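Local coordinates for protein Sodium/sialic acid symporter SiaT (Proteus mirabilis, PDB 5NV9) that couples the inward flow of sodium ions to the uptake of host-derived sialic acid, N-acetylneuraminic acid, across the bacterial inner membrane, at residues A[107-112]-A[123-128]; A[250-255]-A[417-422]. All blocks are in the same frame, centred on the assembly; numbering follows the deposited sequence.

Contact 1: A[107-112]-A[123-128]; sequences SAYEYL and FASLSF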
loop_
_atom_site.group_PDB
_atom_site.type_symbol
_atom_site.label_atom_id
_atom_site.label_comp_id
_atom_site.label_asym_id
_atom_site.label_seq_id
_atom_site.Cartn_x
_atom_site.Cartn_y
_atom_site.Cartn_z
ATOM N N SER A 107 16.949 4.771 -3.882
ATOM C CA SER A 107 16.171 3.504 -3.968
ATOM C C SER A 107 16.618 2.540 -2.861
ATOM O O SER A 107 17.790 2.359 -2.650
ATOM C CB SER A 107 16.372 2.847 -5.332
ATOM O OG SER A 107 15.799 1.571 -5.409
ATOM N N ALA A 108 15.668 1.915 -2.201
ATOM C CA ALA A 108 15.955 0.892 -1.184
ATOM C C ALA A 108 16.859 -0.234 -1.660
ATOM O O ALA A 108 17.676 -0.781 -0.841
ATOM C CB ALA A 108 14.642 0.308 -0.670
ATOM N N TYR A 109 16.767 -0.536 -2.961
ATOM C CA TYR A 109 17.437 -1.729 -3.569
ATOM C C TYR A 109 18.957 -1.517 -3.716
ATOM O O TYR A 109 19.738 -2.460 -3.892
ATOM C CB TYR A 109 16.685 -2.185 -4.834
ATOM C CG TYR A 109 15.227 -2.307 -4.505
ATOM C CD1 TYR A 109 14.787 -3.198 -3.501
ATOM C CD2 TYR A 109 14.275 -1.391 -5.046
ATOM C CE1 TYR A 109 13.440 -3.231 -3.113
ATOM C CE2 TYR A 109 12.928 -1.437 -4.667
ATOM C CZ TYR A 109 12.517 -2.319 -3.676
ATOM O OH TYR A 109 11.189 -2.326 -3.278
ATOM N N GLU A 110 19.383 -0.277 -3.550
ATOM C CA GLU A 110 20.822 0.041 -3.467
ATOM C C GLU A 110 21.467 -0.675 -2.311
ATOM O O GLU A 110 22.632 -1.034 -2.403
ATOM C CB GLU A 110 21.061 1.557 -3.254
ATOM C CG GLU A 110 20.683 2.439 -4.421
ATOM C CD GLU A 110 20.615 3.950 -4.087
ATOM O OE1 GLU A 110 21.375 4.460 -3.237
ATOM O OE2 GLU A 110 19.792 4.653 -4.695
ATOM N N TYR A 111 20.743 -0.851 -1.209
ATOM C CA TYR A 111 21.273 -1.645 -0.106
ATOM C C TYR A 111 21.744 -3.054 -0.599
ATOM O O TYR A 111 22.801 -3.536 -0.169
ATOM C CB TYR A 111 20.251 -1.783 1.041
ATOM C CG TYR A 111 20.622 -2.860 2.001
ATOM C CD1 TYR A 111 21.579 -2.623 2.970
ATOM C CD2 TYR A 111 20.062 -4.167 1.896
ATOM C CE1 TYR A 111 21.982 -3.636 3.832
ATOM C CE2 TYR A 111 20.471 -5.182 2.733
ATOM C CZ TYR A 111 21.426 -4.919 3.702
ATOM O OH TYR A 111 21.817 -5.911 4.580
ATOM N N LEU A 112 20.933 -3.691 -1.471
ATOM C CA LEU A 112 21.204 -5.033 -1.952
ATOM C C LEU A 112 22.482 -5.122 -2.796
ATOM O O LEU A 112 23.179 -6.135 -2.714
ATOM C CB LEU A 112 20.027 -5.633 -2.718
ATOM C CG LEU A 112 18.686 -5.830 -1.963
ATOM C CD1 LEU A 112 17.608 -6.336 -2.906
ATOM C CD2 LEU A 112 18.820 -6.725 -0.738
ATOM N N PHE A 123 17.002 -7.579 -9.471
ATOM C CA PHE A 123 15.886 -8.482 -9.352
ATOM C C PHE A 123 14.816 -7.803 -8.481
ATOM O O PHE A 123 13.630 -7.792 -8.861
ATOM C CB PHE A 123 16.239 -9.836 -8.790
ATOM C CG PHE A 123 15.051 -10.624 -8.313
ATOM C CD1 PHE A 123 14.252 -11.309 -9.200
ATOM C CD2 PHE A 123 14.742 -10.682 -6.962
ATOM C CE1 PHE A 123 13.162 -12.033 -8.766
ATOM C CE2 PHE A 123 13.613 -11.354 -6.496
ATOM C CZ PHE A 123 12.840 -12.064 -7.403
ATOM N N ALA A 124 15.237 -7.218 -7.365
ATOM C CA ALA A 124 14.302 -6.586 -6.420
ATOM C C ALA A 124 13.622 -5.336 -6.978
ATOM O O ALA A 124 12.438 -5.165 -6.780
ATOM C CB ALA A 124 14.987 -6.292 -5.063
ATOM N N SER A 125 14.403 -4.468 -7.644
ATOM C CA SER A 125 13.923 -3.256 -8.232
ATOM C C SER A 125 12.881 -3.500 -9.364
ATOM O O SER A 125 11.824 -2.854 -9.408
ATOM C CB SER A 125 15.119 -2.492 -8.790
ATOM O OG SER A 125 14.744 -1.225 -9.217
ATOM N N LEU A 126 13.168 -4.437 -10.270
ATOM C CA LEU A 126 12.245 -4.811 -11.332
ATOM C C LEU A 126 10.980 -5.450 -10.756
ATOM O O LEU A 126 9.866 -5.172 -11.236
ATOM C CB LEU A 126 12.933 -5.741 -12.338
ATOM C CG LEU A 126 14.078 -5.071 -13.091
ATOM C CD1 LEU A 126 14.914 -6.102 -13.793
ATOM C CD2 LEU A 126 13.583 -4.043 -14.111
ATOM N N SER A 127 11.099 -6.254 -9.705
ATOM C CA SER A 127 9.920 -6.847 -9.092
ATOM C C SER A 127 9.035 -5.737 -8.441
ATOM O O SER A 127 7.805 -5.786 -8.524
ATOM C CB SER A 127 10.294 -7.861 -8.027
ATOM O OG SER A 127 10.932 -8.994 -8.575
ATOM N N PHE A 128 9.680 -4.754 -7.793
ATOM C CA PHE A 128 8.984 -3.637 -7.201
ATOM C C PHE A 128 8.230 -2.879 -8.267
ATOM O O PHE A 128 7.025 -2.654 -8.130
ATOM C CB PHE A 128 9.875 -2.676 -6.370
ATOM C CG PHE A 128 9.142 -1.447 -5.929
ATOM C CD1 PHE A 128 8.395 -1.440 -4.754
ATOM C CD2 PHE A 128 9.099 -0.336 -6.736
ATOM C CE1 PHE A 128 7.655 -0.333 -4.385
ATOM C CE2 PHE A 128 8.341 0.789 -6.368
ATOM C CZ PHE A 128 7.646 0.803 -5.183
#
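Tyr109 OH, packed against Phe128, is held by the backbone of 253-255: it hydrogen-bonds to Ala253 O, and Gln255 N makes a weak bond to it. The same oxygen sits 3.3 Å from Phe128 CD1. The two aromatic side chains cross at about a right angle, and Phe128 CB, which points toward 107-112, is 3.7 Å from Tyr109 CE2. Phe128 CG is anti to its backbone N (chi1 173°), and the far end of the ring leads off from the segment.

The helix backbone covers one face of the tyrosine: Ala124 O lies over the ring centre, 4.1 Å above the plane, with Ser125 N nearer the rim. Ala124 CB fits between Tyr109 CD1, at 3.5 Å, and Leu112 CD1, at a tight 3.4 Å. Ser107 and Glu110 form a capping box at the turn leading into the helix: Ser107 N gives Glu110 OE2 a nearly straight 3.0 Å bond from above the carboxylate plane, and the return bond, Tyr109 N to Ser107 OG, is weak.

Ser107 OG and Ser125 OG both bond Asp358 OD2, so helix 328-361 ties the two segments together. The contact joins the cytoplasmic turn to transmembrane helix 118-151 of this LeuT fold, with helix 415-427 alongside through Met418 and Phe422.

Contact 2: A[250-255]-A[417-422]; sequences QFTASQ and PMTGLF
Ala253 carries the largest share of this contact, set against the Phe422 ring. Its CA lies over the ring face in a CH-pi contact, 4.2 Å from the centroid and 25° off the normal, while its CB reaches Phe422 CD1 at 3.6 Å. Phe422 CB points toward 250-255, and CG lies anti to the carbonyl carbon, beside the backbone N (chi1 -72°).

Thr252 O occupies the same face, 3.8 Å above the plane and toward the rim; this buried carbonyl has no hydrogen-bonding partner in the model. The hydroxyl of Thr252 is better served: it bonds Ile248 O one turn back and accepts from a water 2.8 Å from OG1. That water also donates to Thr419 O, at 3.1 Å, bridging the two helices.

Thr419 OG1, itself bonded to Gly415 O, packs 3.7 Å from Ala253 CB. The selenium of selenomethionine Met418 merely packs against Ala253 O, which Tyr109 OH hydrogen-bonds. The backbones are nearest at Ala253 and Thr419, 5.3 Å between CA atoms. Helix 236-253, with a wider pi-type turn here, meets helix 415-427 this way; helix 89-102 adds Tyr96, which touches both Thr252 and Phe422, and helix 459-475 lies against Thr419.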
loop_
_atom_site.group_PDB
_atom_site.type_symbol
_atom_site.label_atom_id
_atom_site.label_comp_id
_atom_site.label_asym_id
_atom_site.label_seq_id
_atom_site.Cartn_x
_atom_site.Cartn_y
_atom_site.Cartn_z
ATOM N N GLN A 250 6.257 -4.903 3.456
ATOM C CA GLN A 250 5.761 -3.481 3.299
ATOM C C GLN A 250 6.715 -2.459 3.903
ATOM O O GLN A 250 7.000 -1.453 3.287
ATOM C CB GLN A 250 4.369 -3.332 3.915
ATOM C CG GLN A 250 3.696 -1.957 3.800
ATOM C CD GLN A 250 3.390 -1.574 2.363
ATOM O OE1 GLN A 250 2.261 -1.760 1.878
ATOM N NE2 GLN A 250 4.404 -1.050 1.660
ATOM N N PHE A 251 7.253 -2.770 5.078
ATOM C CA PHE A 251 8.066 -1.848 5.839
ATOM C C PHE A 251 9.569 -1.951 5.717
ATOM O O PHE A 251 10.241 -1.025 6.193
ATOM C CB PHE A 251 7.584 -1.854 7.317
ATOM C CG PHE A 251 6.190 -1.323 7.456
ATOM C CD1 PHE A 251 5.965 0.044 7.576
ATOM C CD2 PHE A 251 5.086 -2.179 7.384
ATOM C CE1 PHE A 251 4.672 0.548 7.660
ATOM C CE2 PHE A 251 3.779 -1.684 7.464
ATOM C CZ PHE A 251 3.589 -0.313 7.607
ATOM N N THR A 252 10.092 -3.005 5.076
ATOM C CA THR A 252 11.558 -3.171 4.866
ATOM C C THR A 252 12.007 -3.264 3.395
ATOM O O THR A 252 13.129 -2.931 3.048
ATOM C CB THR A 252 12.096 -4.422 5.586
ATOM O OG1 THR A 252 11.535 -5.637 5.068
ATOM C CG2 THR A 252 11.807 -4.345 7.070
ATOM N N ALA A 253 11.143 -3.763 2.525
ATOM C CA ALA A 253 11.563 -4.169 1.185
ATOM C C ALA A 253 10.805 -3.446 0.106
ATOM O O ALA A 253 11.061 -3.720 -1.036
ATOM C CB ALA A 253 11.405 -5.688 1.019
ATOM N N SER A 254 9.924 -2.498 0.462
ATOM C CA SER A 254 9.029 -1.865 -0.485
ATOM C C SER A 254 9.360 -0.375 -0.550
ATOM O O SER A 254 9.278 0.325 0.455
ATOM C CB SER A 254 7.590 -2.103 -0.055
ATOM O OG SER A 254 6.713 -1.747 -1.088
ATOM N N GLN A 255 9.756 0.080 -1.733
ATOM C CA GLN A 255 10.239 1.433 -1.924
ATOM C C GLN A 255 9.240 2.522 -1.543
ATOM O O GLN A 255 9.664 3.607 -1.133
ATOM C CB GLN A 255 10.695 1.601 -3.376
ATOM C CG GLN A 255 11.119 3.038 -3.751
ATOM C CD GLN A 255 12.390 3.552 -3.072
ATOM O OE1 GLN A 255 13.036 2.851 -2.270
ATOM N NE2 GLN A 255 12.700 4.825 -3.312
ATOM N N PRO A 417 10.383 -13.280 -2.360
ATOM C CA PRO A 417 11.852 -13.329 -2.586
ATOM C C PRO A 417 12.513 -11.955 -2.356
ATOM O O PRO A 417 13.598 -11.874 -1.801
ATOM C CB PRO A 417 11.968 -13.810 -4.046
ATOM C CG PRO A 417 10.677 -14.496 -4.354
ATOM C CD PRO A 417 9.632 -13.796 -3.512
HETATM N N MSE A 418 11.858 -10.848 -2.754
HETATM C CA MSE A 418 12.470 -9.536 -2.538
HETATM C C MSE A 418 12.707 -9.295 -1.050
HETATM O O MSE A 418 13.782 -8.791 -0.609
HETATM C CB MSE A 418 11.538 -8.554 -3.245
HETATM C CG MSE A 418 11.851 -7.080 -3.049
HETATM SE SE MSE A 418 10.376 -5.994 -3.827
HETATM C CE MSE A 418 9.639 -7.454 -4.921
ATOM N N THR A 419 11.735 -9.676 -0.247
ATOM C CA THR A 419 11.763 -9.431 1.187
ATOM C C THR A 419 12.774 -10.357 1.878
ATOM O O THR A 419 13.449 -9.960 2.859
ATOM C CB THR A 419 10.380 -9.693 1.813
ATOM O OG1 THR A 419 9.394 -8.804 1.268
ATOM C CG2 THR A 419 10.432 -9.573 3.303
ATOM N N GLY A 420 12.865 -11.602 1.402
ATOM C CA GLY A 420 13.874 -12.527 1.945
ATOM C C GLY A 420 15.316 -12.021 1.776
ATOM O O GLY A 420 16.186 -12.241 2.630
ATOM N N LEU A 421 15.584 -11.419 0.614
ATOM C CA LEU A 421 16.867 -10.850 0.335
ATOM C C LEU A 421 17.285 -9.848 1.381
ATOM O O LEU A 421 18.443 -9.875 1.754
ATOM C CB LEU A 421 16.929 -10.218 -1.044
ATOM C CG LEU A 421 16.966 -11.175 -2.248
ATOM C CD1 LEU A 421 16.648 -10.452 -3.563
ATOM C CD2 LEU A 421 18.323 -11.840 -2.376
ATOM N N PHE A 422 16.368 -8.957 1.821
ATOM C CA PHE A 422 16.649 -8.020 2.879
ATOM C C PHE A 422 16.884 -8.697 4.219
ATOM O O PHE A 422 17.775 -8.288 4.974
ATOM C CB PHE A 422 15.554 -6.860 3.014
ATOM C CG PHE A 422 15.612 -5.831 1.899
ATOM C CD1 PHE A 422 14.979 -6.046 0.718
ATOM C CD2 PHE A 422 16.348 -4.669 2.036
ATOM C CE1 PHE A 422 15.051 -5.117 -0.320
ATOM C CE2 PHE A 422 16.415 -3.734 1.033
ATOM C CZ PHE A 422 15.771 -3.964 -0.153
HETATM O O HOH W 1 13.354 -7.736 5.058
#

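Both contacts are buried and sit about 8 Å apart, centre to centre, meeting at Ala253 among other places. Besides the tyrosine hydroxyl bond that ties them, Ala108 N to Gln255 OE1, at 2.8 Å, probably adds a second. Contact 1 joins a cytoplasmic turn to the transmembrane helix that follows it, with a capping box and a shared aspartate nearby. Contact 2 brings together helix segments 162 residues apart, through an alanine, one aromatic face and a bridging water. Helix 415-427 is common ground, since Tyr109 and Leu112 of contact 1 touch it too. Neither contact reaches the bound sialic acid: the side chains of Phe128 and Thr419 are about 12 and 13 Å from it.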